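Local coordinates for protein tryptophane-5-halogenase (Microbispora sp. ATCC PTA-5024, PDB 5UAO) that probably chlorinates a tryptophan of a lanthipeptide at carbon 5 during NAI-107 biosynthesis, using FAD as its flavin cofactor, at residues A45-A50 / T364-L369; A202-D207 / S236-K241; L215-T218 / R222-Y225; I304-A309 / L325-S330. All coordinates share one frame; numbering follows the deposited sequence.

Contact 1 (A45-A50 / T364-L369); sequences ALALKA and TAVQIL
Ala47 and Val366 face each other where helix 39-51 packs on helix 358-372, each with its CB directed at the opposite helix. Their CA atoms, 7.1 Å apart, are the nearest pair between the two segments. Val366 turns CG1 toward the methyl of Ala47; this branch lies anti to the backbone N (chi1 173°), while CG2 stands beside that N. The modelled separation of the two methyls is too short to be reliable, so the pair is best read simply as a close meeting of small groups. Further along, Leu48 and Leu369 reach toward one another with their CD2 methyls, which come no nearer than 4.5 Å. Leu369 has its CB directed at the other helix, whereas Leu48 approaches mainly through the end of its side chain. Phe81 and Tyr85 of helix 76-85 pack beside the interface, touching Val366 and Ala47 respectively. Helix 39-51 follows the glycine-rich turn of what is probably the Rossmann-type FAD-binding motif, and the side chain of Val366 is about 10 Å from the flavin cofactor. The four touching residues are buried and wholly apolar, so the helices are joined here by dispersion and exclusion of water, without directional bonds.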
loop_
_atom_site.group_PDB
_atom_site.type_symbol
_atom_site.label_atom_id
_atom_site.label_comp_id
_atom_site.label_asym_id
_atom_site.label_seq_id
_atom_site.Cartn_x
_atom_site.Cartn_y
_atom_site.Cartn_z
ATOM N N ALA A 45 -5.345 -5.911 27.188
ATOM C CA ALA A 45 -5.359 -5.206 28.481
ATOM C C ALA A 45 -3.958 -4.609 28.826
ATOM O O ALA A 45 -3.861 -3.477 29.277
ATOM C CB ALA A 45 -5.807 -6.161 29.576
ATOM N N LEU A 46 -2.893 -5.356 28.530
ATOM C CA LEU A 46 -1.536 -4.872 28.775
ATOM C C LEU A 46 -1.187 -3.676 27.884
ATOM O O LEU A 46 -0.527 -2.758 28.340
ATOM C CB LEU A 46 -0.526 -6.001 28.590
ATOM C CG LEU A 46 -0.586 -7.007 29.703
ATOM C CD1 LEU A 46 0.139 -8.270 29.306
ATOM C CD2 LEU A 46 0.091 -6.431 30.931
ATOM N N ALA A 47 -1.641 -3.708 26.616
ATOM C CA ALA A 47 -1.405 -2.613 25.684
ATOM C C ALA A 47 -2.149 -1.340 26.098
ATOM O O ALA A 47 -1.528 -0.240 26.031
ATOM C CB ALA A 47 -1.788 -3.006 24.280
ATOM N N LEU A 48 -3.421 -1.481 26.549
ATOM C CA LEU A 48 -4.162 -0.351 27.015
ATOM C C LEU A 48 -3.520 0.329 28.225
ATOM O O LEU A 48 -3.405 1.551 28.272
ATOM C CB LEU A 48 -5.604 -0.694 27.366
ATOM C CG LEU A 48 -6.496 -0.961 26.164
ATOM C CD1 LEU A 48 -7.697 -1.798 26.658
ATOM C CD2 LEU A 48 -6.953 0.320 25.515
ATOM N N LYS A 49 -3.179 -0.455 29.211
ATOM C CA LYS A 49 -2.551 0.073 30.394
ATOM C C LYS A 49 -1.115 0.636 30.110
ATOM O O LYS A 49 -0.737 1.596 30.749
ATOM C CB LYS A 49 -2.541 -1.014 31.473
ATOM C CG LYS A 49 -2.519 -0.515 32.904
ATOM C CD LYS A 49 -3.788 0.264 33.274
ATOM C CE LYS A 49 -3.670 0.787 34.694
ATOM N NZ LYS A 49 -4.642 1.892 34.889
ATOM N N ALA A 50 -0.350 0.081 29.152
ATOM C CA ALA A 50 1.001 0.570 28.835
ATOM C C ALA A 50 0.933 1.910 28.169
ATOM O O ALA A 50 1.702 2.794 28.483
ATOM C CB ALA A 50 1.718 -0.360 27.867
ATOM N N THR A 364 -1.834 -6.532 15.667
ATOM C CA THR A 364 -2.237 -5.481 14.754
ATOM C C THR A 364 -3.545 -4.841 15.181
ATOM O O THR A 364 -3.658 -3.607 15.192
ATOM C CB THR A 364 -2.436 -6.072 13.295
ATOM O OG1 THR A 364 -1.222 -6.700 12.823
ATOM C CG2 THR A 364 -2.832 -5.022 12.369
ATOM N N ALA A 365 -4.556 -5.659 15.517
ATOM C CA ALA A 365 -5.830 -5.152 16.044
ATOM C C ALA A 365 -5.641 -4.322 17.324
ATOM O O ALA A 365 -6.256 -3.255 17.485
ATOM C CB ALA A 365 -6.800 -6.320 16.309
ATOM N N VAL A 366 -4.769 -4.794 18.206
ATOM C CA VAL A 366 -4.429 -4.035 19.434
ATOM C C VAL A 366 -3.846 -2.667 19.123
ATOM O O VAL A 366 -4.213 -1.660 19.759
ATOM C CB VAL A 366 -3.518 -4.848 20.333
ATOM C CG1 VAL A 366 -2.993 -4.062 21.530
ATOM C CG2 VAL A 366 -4.297 -6.051 20.891
ATOM N N GLN A 367 -2.942 -2.603 18.155
ATOM C CA GLN A 367 -2.332 -1.288 17.832
ATOM C C GLN A 367 -3.331 -0.363 17.272
ATOM O O GLN A 367 -3.304 0.830 17.512
ATOM C CB GLN A 367 -1.124 -1.408 16.876
ATOM C CG GLN A 367 0.048 -1.920 17.578
ATOM C CD GLN A 367 1.221 -2.014 16.655
ATOM O OE1 GLN A 367 1.551 -3.099 16.119
ATOM N NE2 GLN A 367 1.810 -0.876 16.399
ATOM N N ILE A 368 -4.229 -0.896 16.462
ATOM C CA ILE A 368 -5.338 -0.119 15.926
ATOM C C ILE A 368 -6.211 0.464 17.043
ATOM O O ILE A 368 -6.472 1.688 17.090
ATOM C CB ILE A 368 -6.176 -0.981 14.950
ATOM C CG1 ILE A 368 -5.369 -1.259 13.670
ATOM C CG2 ILE A 368 -7.502 -0.349 14.568
ATOM C CD1 ILE A 368 -6.079 -2.204 12.742
ATOM N N LEU A 369 -6.626 -0.389 17.952
ATOM C CA LEU A 369 -7.471 0.045 19.062
ATOM C C LEU A 369 -6.759 1.077 19.907
ATOM O O LEU A 369 -7.316 2.123 20.271
ATOM C CB LEU A 369 -7.810 -1.153 19.932
ATOM C CG LEU A 369 -8.546 -0.823 21.281
ATOM C CD1 LEU A 369 -9.919 -0.241 20.984
ATOM C CD2 LEU A 369 -8.636 -2.056 22.138
#

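Contact 2 (A202-D207 / S236-K241); sequences AEVRLD and SLLLEK
Val204 lays its two methyls against Leu237 and Leu238, the first two residues of helix 237-242. The contact is a strand-on-helix packing in the FAD-binding part of the halogenase, where strand 195-208 of the mixed eight-stranded sheet meets a short helix. Val204 directs its CB toward the helix, and its CA is 6.5 Å from that of Leu238. With CG1 anti to the backbone N (chi1 177°), the valine presents both branches: CG2 meets CD2 of Leu237 at 4.0 Å, and CG1 and CG2 lie about equally far from CG of Leu238. The valine side chain runs obliquely to Leu237 but at about a right angle to Leu238, so its fork is received by two differently turned leucines. Leu237 also touches the bound FAD, which makes Val204 a second-shell neighbour of the cofactor. From the sheet side, Val212 and Leu215 of strand 211-217 pack on Val204, while Tyr228 and Val341 adjoin Leu238. Just ahead of the valine, a classic beta bulge sets two residues, Ala202 and Glu203, against the single Ile216 of strand 211-217. The helix begins after Ser236, and its opening turn is of the wider pi type: Lys241 N donates to Ser236 O at 3.1 Å, five residues back. Ser236 OG, in turn, accepts from the amide of Glu240, with 3.2 Å between Glu240 N and Ser236 OG and an angle of 140° at the hydrogen.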
loop_
_atom_site.group_PDB
_atom_site.type_symbol
_atom_site.label_atom_id
_atom_site.label_comp_id
_atom_site.label_asym_id
_atom_site.label_seq_id
_atom_site.Cartn_x
_atom_site.Cartn_y
_atom_site.Cartn_z
ATOM N N ALA A 202 -23.850 -13.404 30.614
ATOM C CA ALA A 202 -25.108 -14.067 30.145
ATOM C C ALA A 202 -25.772 -13.260 29.060
ATOM O O ALA A 202 -26.384 -13.819 28.146
ATOM C CB ALA A 202 -26.132 -14.217 31.286
ATOM N N GLU A 203 -25.745 -11.945 29.219
ATOM C CA GLU A 203 -26.383 -11.078 28.272
ATOM C C GLU A 203 -25.597 -9.799 28.102
ATOM O O GLU A 203 -25.099 -9.178 29.045
ATOM C CB GLU A 203 -27.788 -10.734 28.711
ATOM C CG GLU A 203 -28.541 -9.945 27.646
ATOM C CD GLU A 203 -29.863 -9.363 28.151
ATOM O OE1 GLU A 203 -30.298 -9.724 29.281
ATOM O OE2 GLU A 203 -30.446 -8.519 27.413
ATOM N N VAL A 204 -25.473 -9.411 26.852
ATOM C CA VAL A 204 -24.896 -8.139 26.485
ATOM C C VAL A 204 -26.079 -7.264 26.197
ATOM O O VAL A 204 -26.809 -7.497 25.240
ATOM C CB VAL A 204 -24.040 -8.325 25.252
ATOM C CG1 VAL A 204 -23.472 -7.009 24.766
ATOM C CG2 VAL A 204 -23.007 -9.395 25.539
ATOM N N ARG A 205 -26.277 -6.259 27.042
ATOM C CA ARG A 205 -27.423 -5.424 26.929
ATOM C C ARG A 205 -27.097 -4.126 26.224
ATOM O O ARG A 205 -26.298 -3.329 26.712
ATOM C CB ARG A 205 -27.982 -5.158 28.311
ATOM C CG ARG A 205 -29.399 -4.658 28.291
ATOM C CD ARG A 205 -30.351 -5.691 28.889
ATOM N NE ARG A 205 -31.700 -5.308 28.534
ATOM C CZ ARG A 205 -32.635 -6.095 27.998
ATOM N NH1 ARG A 205 -32.443 -7.407 27.813
ATOM N NH2 ARG A 205 -33.812 -5.557 27.683
ATOM N N LEU A 206 -27.743 -3.902 25.087
ATOM C CA LEU A 206 -27.586 -2.659 24.307
ATOM C C LEU A 206 -28.458 -1.599 24.932
ATOM O O LEU A 206 -29.446 -1.933 25.532
ATOM C CB LEU A 206 -28.016 -2.893 22.851
ATOM C CG LEU A 206 -27.361 -4.057 22.075
ATOM C CD1 LEU A 206 -27.760 -4.013 20.619
ATOM C CD2 LEU A 206 -25.847 -4.028 22.234
ATOM N N ASP A 207 -28.111 -0.332 24.798
ATOM C CA ASP A 207 -29.018 0.761 25.218
ATOM C C ASP A 207 -29.247 1.736 24.085
ATOM O O ASP A 207 -29.802 2.801 24.289
ATOM C CB ASP A 207 -28.492 1.497 26.437
ATOM C CG ASP A 207 -27.202 2.232 26.146
ATOM O OD1 ASP A 207 -26.671 2.064 25.020
ATOM O OD2 ASP A 207 -26.705 2.944 27.043
ATOM N N SER A 236 -17.850 -14.964 19.974
ATOM C CA SER A 236 -17.964 -13.577 19.557
ATOM C C SER A 236 -19.251 -12.952 20.116
ATOM O O SER A 236 -20.150 -12.546 19.371
ATOM C CB SER A 236 -17.880 -13.503 18.023
ATOM O OG SER A 236 -17.968 -12.130 17.504
ATOM N N LEU A 237 -19.323 -12.903 21.448
ATOM C CA LEU A 237 -20.568 -12.585 22.178
ATOM C C LEU A 237 -21.044 -11.154 21.934
ATOM O O LEU A 237 -22.248 -10.919 21.736
ATOM C CB LEU A 237 -20.344 -12.776 23.664
ATOM C CG LEU A 237 -21.550 -13.134 24.485
ATOM C CD1 LEU A 237 -21.830 -14.594 24.159
ATOM C CD2 LEU A 237 -21.238 -12.930 25.961
ATOM N N LEU A 238 -20.106 -10.191 21.977
ATOM C CA LEU A 238 -20.476 -8.822 21.738
ATOM C C LEU A 238 -20.620 -8.485 20.286
ATOM O O LEU A 238 -21.684 -7.960 19.871
ATOM C CB LEU A 238 -19.563 -7.828 22.439
ATOM C CG LEU A 238 -19.464 -7.872 23.967
ATOM C CD1 LEU A 238 -18.646 -9.042 24.446
ATOM C CD2 LEU A 238 -18.829 -6.557 24.407
ATOM N N LEU A 239 -19.587 -8.808 19.496
ATOM C CA LEU A 239 -19.546 -8.374 18.094
ATOM C C LEU A 239 -20.634 -9.049 17.221
ATOM O O LEU A 239 -21.513 -8.379 16.542
ATOM C CB LEU A 239 -18.201 -8.708 17.491
ATOM C CG LEU A 239 -17.994 -8.149 16.084
ATOM C CD1 LEU A 239 -17.660 -6.686 16.201
ATOM C CD2 LEU A 239 -16.873 -8.939 15.370
ATOM N N GLU A 240 -20.570 -10.366 17.198
ATOM C CA GLU A 240 -21.494 -11.150 16.354
ATOM C C GLU A 240 -22.837 -11.275 17.040
ATOM O O GLU A 240 -23.856 -11.031 16.405
ATOM C CB GLU A 240 -20.977 -12.518 16.060
ATOM C CG GLU A 240 -21.722 -13.282 14.989
ATOM C CD GLU A 240 -21.289 -14.742 14.883
ATOM O OE1 GLU A 240 -20.077 -15.067 14.641
ATOM O OE2 GLU A 240 -22.164 -15.623 15.078
ATOM N N LYS A 241 -22.873 -11.693 18.278
ATOM C CA LYS A 241 -24.162 -12.100 18.833
ATOM C C LYS A 241 -24.975 -10.864 19.244
ATOM O O LYS A 241 -26.096 -10.731 18.829
ATOM C CB LYS A 241 -24.047 -13.053 19.997
ATOM C CG LYS A 241 -23.295 -14.353 19.730
ATOM C CD LYS A 241 -23.925 -15.189 18.632
ATOM C CE LYS A 241 -23.569 -16.671 18.812
ATOM N NZ LYS A 241 -22.121 -16.946 18.586
#

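Contact 3 (L215-T218 / R222-Y225); sequences LITT and RLHY
Arg222 and Ile216 form the non-hydrogen-bonded pair of a beta hairpin in which strand 211-217 returns as the short strand 222-223, at one margin of the eight-stranded mixed sheet. The two side chains lie side by side and point the same way. Ile216 bends at chi2 (-56°), bringing CD1 to 3.5 Å from CG of Arg222 and also near its CD, so the methyl rides along the aliphatic part of the arginine, whose guanidinium end leads away. Arg222 CA also makes a C-H...O contact with Leu215 O. Next comes Leu223, antiparallel to Leu215 in a hydrogen-bonded pair. Both leucines project to the sheet face away from Ile216 and Arg222, with their CB atoms 4.2 Å apart. Leu223 carries CD1 to the CG2 methyl of Thr217, the two side chains crossing at about a right angle. The Thr217 hydroxyl is hydrogen-bonded to Asp219 in the connecting turn, with a weak second bond from Arg221 N. Beyond the strand, the side chain of Tyr225 packs on Val197, Ala58 and Val60, the last of which Leu223 also touches. The pairing itself rests on two backbone bonds: Leu223 N donates to Leu215 O at 2.8 Å, and Leu215 N donates to Leu223 O at 2.7 Å, each with 166° at the hydrogen.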
loop_
_atom_site.group_PDB
_atom_site.type_symbol
_atom_site.label_atom_id
_atom_site.label_comp_id
_atom_site.label_asym_id
_atom_site.label_seq_id
_atom_site.Cartn_x
_atom_site.Cartn_y
_atom_site.Cartn_z
ATOM N N LEU A 215 -23.292 -5.281 30.762
ATOM C CA LEU A 215 -23.252 -6.747 30.696
ATOM C C LEU A 215 -23.918 -7.342 31.955
ATOM O O LEU A 215 -23.620 -6.919 33.054
ATOM C CB LEU A 215 -21.819 -7.232 30.611
ATOM C CG LEU A 215 -20.874 -6.512 29.634
ATOM C CD1 LEU A 215 -19.487 -6.969 29.907
ATOM C CD2 LEU A 215 -21.296 -6.978 28.275
ATOM N N ILE A 216 -24.772 -8.346 31.778
ATOM C CA ILE A 216 -25.380 -9.063 32.898
ATOM C C ILE A 216 -24.708 -10.437 33.018
ATOM O O ILE A 216 -24.714 -11.235 32.085
ATOM C CB ILE A 216 -26.899 -9.288 32.661
ATOM C CG1 ILE A 216 -27.585 -8.035 32.096
ATOM C CG2 ILE A 216 -27.598 -9.901 33.885
ATOM C CD1 ILE A 216 -27.433 -6.801 32.913
ATOM N N THR A 217 -24.120 -10.715 34.172
ATOM C CA THR A 217 -23.537 -12.008 34.414
ATOM C C THR A 217 -24.586 -13.058 34.705
ATOM O O THR A 217 -25.739 -12.747 35.063
ATOM C CB THR A 217 -22.541 -11.989 35.576
ATOM O OG1 THR A 217 -23.203 -11.885 36.866
ATOM C CG2 THR A 217 -21.557 -10.862 35.380
ATOM N N THR A 218 -24.186 -14.305 34.607
ATOM C CA THR A 218 -25.095 -15.412 34.937
ATOM C C THR A 218 -25.638 -15.367 36.373
ATOM O O THR A 218 -26.717 -15.806 36.587
ATOM C CB THR A 218 -24.392 -16.740 34.761
ATOM O OG1 THR A 218 -23.126 -16.674 35.445
ATOM C CG2 THR A 218 -24.177 -17.022 33.261
ATOM N N ARG A 222 -24.277 -6.697 37.184
ATOM C CA ARG A 222 -24.292 -5.809 36.051
ATOM C C ARG A 222 -22.959 -5.098 35.956
ATOM O O ARG A 222 -22.523 -4.419 36.884
ATOM C CB ARG A 222 -25.460 -4.843 36.173
ATOM C CG ARG A 222 -26.761 -5.652 36.142
ATOM C CD ARG A 222 -28.017 -4.800 36.104
ATOM N NE ARG A 222 -28.353 -4.262 37.422
ATOM C CZ ARG A 222 -28.019 -3.051 37.883
ATOM N NH1 ARG A 222 -27.317 -2.184 37.144
ATOM N NH2 ARG A 222 -28.399 -2.699 39.106
ATOM N N LEU A 223 -22.264 -5.349 34.871
ATOM C CA LEU A 223 -20.979 -4.705 34.620
ATOM C C LEU A 223 -21.174 -3.590 33.559
ATOM O O LEU A 223 -21.924 -3.753 32.559
ATOM C CB LEU A 223 -19.996 -5.753 34.143
ATOM C CG LEU A 223 -19.901 -7.047 34.948
ATOM C CD1 LEU A 223 -19.043 -8.021 34.165
ATOM C CD2 LEU A 223 -19.296 -6.717 36.331
ATOM N N HIS A 224 -20.518 -2.465 33.769
ATOM C CA HIS A 224 -20.637 -1.348 32.858
ATOM C C HIS A 224 -19.284 -0.776 32.636
ATOM O O HIS A 224 -18.588 -0.481 33.626
ATOM C CB HIS A 224 -21.502 -0.197 33.431
ATOM C CG HIS A 224 -21.499 1.033 32.554
ATOM N ND1 HIS A 224 -22.406 1.225 31.527
ATOM C CD2 HIS A 224 -20.658 2.100 32.513
ATOM C CE1 HIS A 224 -22.150 2.372 30.921
ATOM N NE2 HIS A 224 -21.090 2.916 31.493
ATOM N N TYR A 225 -18.959 -0.469 31.381
ATOM C CA TYR A 225 -17.671 0.184 31.021
ATOM C C TYR A 225 -17.943 1.202 29.934
ATOM O O TYR A 225 -18.948 1.119 29.189
ATOM C CB TYR A 225 -16.565 -0.826 30.548
ATOM C CG TYR A 225 -16.323 -1.941 31.551
ATOM C CD1 TYR A 225 -15.613 -1.714 32.723
ATOM C CD2 TYR A 225 -16.910 -3.179 31.385
ATOM C CE1 TYR A 225 -15.485 -2.696 33.691
ATOM C CE2 TYR A 225 -16.774 -4.171 32.327
ATOM C CZ TYR A 225 -16.032 -3.909 33.469
ATOM O OH TYR A 225 -15.946 -4.914 34.345
#

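Contact 4 (I304-A309 / L325-S330); sequences IDPDDA and LVRFRS
Pro306, in the first turn of helix 306-316, directs its ring at Leu325 and Arg327 on strand 324-327, an outermost strand of the seven-stranded mixed sheet. Its CB meets the CD1 methyl of Leu325 at 4.1 Å. One atom further round the ring, CG reaches the guanidinium of Arg327, lying 4.0 Å from NH2 on an oblique line, with the proline and arginine side chains crossing at about a right angle. The ring thus bridges two residues that are next but one along the strand. Leu325 points toward the helix; chi1 (173°) swings its CG away from the amide nitrogen, and chi2 (70°) then sets CD1 as the methyl that meets the proline. The CB of Arg327 is not aimed at the helix, but its chain, extended from CG to NE, brings NH2 to the ring. Just before the proline, Asp305 caps the helix: Asp307 N donates to Asp305 OD1 at 2.9 Å, arriving from above the carboxylate plane. The backbone joins in, as Ala309 N bonds to Asp305 O. Phe299 of strand 293-299 touches both Leu325 and Ala309, and so packs against both segments. Between the two touching strand residues, Val326 contacts the bound FAD, so the strand has the helix start and the cofactor as neighbours. The contact across the segments is light and lies near the surface: one methyl against a ring carbon and a guanidinium nitrogen beside another, held by van der Waals forces, while the polar bonds described are spent in starting the helix.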
loop_
_atom_site.group_PDB
_atom_site.type_symbol
_atom_site.label_atom_id
_atom_site.label_comp_id
_atom_site.label_asym_id
_atom_site.label_seq_id
_atom_site.Cartn_x
_atom_site.Cartn_y
_atom_site.Cartn_z
ATOM N N ILE A 304 -12.161 -37.022 7.243
ATOM C CA ILE A 304 -11.639 -38.026 8.141
ATOM C C ILE A 304 -12.278 -37.837 9.512
ATOM O O ILE A 304 -12.453 -36.730 9.959
ATOM C CB ILE A 304 -10.062 -37.935 8.244
ATOM C CG1 ILE A 304 -9.472 -39.074 9.083
ATOM C CG2 ILE A 304 -9.592 -36.629 8.853
ATOM C CD1 ILE A 304 -7.975 -39.322 8.840
ATOM N N ASP A 305 -12.637 -38.929 10.174
ATOM C CA ASP A 305 -13.168 -38.872 11.534
ATOM C C ASP A 305 -12.007 -38.501 12.498
ATOM O O ASP A 305 -10.866 -38.935 12.265
ATOM C CB ASP A 305 -13.768 -40.267 11.870
ATOM C CG ASP A 305 -14.212 -40.404 13.346
ATOM O OD1 ASP A 305 -13.382 -40.800 14.235
ATOM O OD2 ASP A 305 -15.400 -40.129 13.616
ATOM N N PRO A 306 -12.289 -37.772 13.598
ATOM C CA PRO A 306 -11.236 -37.394 14.515
ATOM C C PRO A 306 -10.387 -38.534 15.096
ATOM O O PRO A 306 -9.175 -38.355 15.271
ATOM C CB PRO A 306 -11.987 -36.663 15.642
ATOM C CG PRO A 306 -13.177 -36.129 15.018
ATOM C CD PRO A 306 -13.558 -37.115 13.966
ATOM N N ASP A 307 -11.009 -39.651 15.460
ATOM C CA ASP A 307 -10.258 -40.831 15.915
ATOM C C ASP A 307 -9.341 -41.407 14.828
ATOM O O ASP A 307 -8.216 -41.849 15.145
ATOM C CB ASP A 307 -11.171 -41.958 16.439
ATOM C CG ASP A 307 -12.004 -41.539 17.617
ATOM O OD1 ASP A 307 -11.442 -40.957 18.560
ATOM O OD2 ASP A 307 -13.228 -41.823 17.622
ATOM N N ASP A 308 -9.792 -41.426 13.586
ATOM C CA ASP A 308 -8.928 -41.845 12.486
ATOM C C ASP A 308 -7.795 -40.829 12.278
ATOM O O ASP A 308 -6.676 -41.217 11.987
ATOM C CB ASP A 308 -9.718 -42.058 11.227
ATOM C CG ASP A 308 -10.678 -43.281 11.322
ATOM O OD1 ASP A 308 -10.503 -44.137 12.237
ATOM O OD2 ASP A 308 -11.561 -43.404 10.443
ATOM N N ALA A 309 -8.055 -39.550 12.504
ATOM C CA ALA A 309 -6.973 -38.531 12.425
ATOM C C ALA A 309 -5.937 -38.729 13.494
ATOM O O ALA A 309 -4.747 -38.729 13.205
ATOM C CB ALA A 309 -7.539 -37.132 12.575
ATOM N N LEU A 325 -8.944 -32.302 21.147
ATOM C CA LEU A 325 -9.543 -32.028 19.840
ATOM C C LEU A 325 -10.066 -30.567 19.877
ATOM O O LEU A 325 -10.842 -30.209 20.755
ATOM C CB LEU A 325 -10.713 -32.948 19.586
ATOM C CG LEU A 325 -11.540 -32.670 18.318
ATOM C CD1 LEU A 325 -10.781 -32.996 17.043
ATOM C CD2 LEU A 325 -12.790 -33.531 18.450
ATOM N N VAL A 326 -9.640 -29.742 18.949
ATOM C CA VAL A 326 -10.034 -28.343 18.900
ATOM C C VAL A 326 -10.772 -28.105 17.561
ATOM O O VAL A 326 -10.270 -28.511 16.547
ATOM C CB VAL A 326 -8.761 -27.490 18.971
ATOM C CG1 VAL A 326 -9.054 -26.033 18.716
ATOM C CG2 VAL A 326 -8.092 -27.656 20.336
ATOM N N ARG A 327 -11.897 -27.383 17.550
ATOM C CA ARG A 327 -12.651 -27.113 16.313
ATOM C C ARG A 327 -12.565 -25.637 16.009
ATOM O O ARG A 327 -12.330 -24.795 16.906
ATOM C CB ARG A 327 -14.115 -27.546 16.479
ATOM C CG ARG A 327 -14.279 -28.986 16.891
ATOM C CD ARG A 327 -15.617 -29.514 16.463
ATOM N NE ARG A 327 -15.703 -30.949 16.734
ATOM C CZ ARG A 327 -15.515 -31.924 15.859
ATOM N NH1 ARG A 327 -15.273 -31.682 14.570
ATOM N NH2 ARG A 327 -15.632 -33.174 16.289
ATOM N N PHE A 328 -12.675 -25.299 14.766
ATOM C CA PHE A 328 -12.551 -23.883 14.372
ATOM C C PHE A 328 -13.223 -23.627 13.071
ATOM O O PHE A 328 -13.613 -24.565 12.380
ATOM C CB PHE A 328 -11.085 -23.446 14.312
ATOM C CG PHE A 328 -10.233 -24.241 13.344
ATOM C CD1 PHE A 328 -10.242 -23.922 11.981
ATOM C CD2 PHE A 328 -9.461 -25.296 13.774
ATOM C CE1 PHE A 328 -9.443 -24.623 11.091
ATOM C CE2 PHE A 328 -8.644 -25.988 12.885
ATOM C CZ PHE A 328 -8.677 -25.669 11.548
ATOM N N ARG A 329 -13.333 -22.344 12.701
ATOM C CA ARG A 329 -13.804 -21.997 11.372
ATOM C C ARG A 329 -13.002 -20.842 10.833
ATOM O O ARG A 329 -12.532 -19.973 11.581
ATOM C CB ARG A 329 -15.279 -21.707 11.397
ATOM C CG ARG A 329 -15.648 -20.490 12.255
ATOM C CD ARG A 329 -17.131 -20.129 12.014
ATOM N NE ARG A 329 -17.508 -18.956 12.780
ATOM C CZ ARG A 329 -18.704 -18.379 12.734
ATOM N NH1 ARG A 329 -19.662 -18.827 11.926
ATOM N NH2 ARG A 329 -18.925 -17.322 13.459
ATOM N N SER A 330 -12.747 -20.872 9.534
ATOM C CA SER A 330 -11.883 -19.890 8.877
ATOM C C SER A 330 -12.758 -18.841 8.260
ATOM O O SER A 330 -13.670 -19.144 7.472
ATOM C CB SER A 330 -11.002 -20.532 7.776
ATOM O OG SER A 330 -10.058 -21.409 8.364
#

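How the contacts relate
All four contacts belong to the tryptophan halogenase fold. Contact 1 closes the longest loop, with the other three nested inside it; contact 3 is nested in turn within contact 2, and contact 4 follows both. Contacts 2 and 3, with centres 11 Å apart, share neighbouring strands 195-208 and 211-217 of the eight-stranded sheet, joined by probable backbone hydrogen bonds between Ala202, Glu203 and Ile216. Contact 4 belongs to the seven-stranded sheet, its centre 28 Å from that of contact 2, yet a 2.8 Å salt bridge from Arg329 NH2 to Glu240 OE1 links them. Contacts 2 and 4 each supply a residue touching FAD, so the cofactor spans both regions.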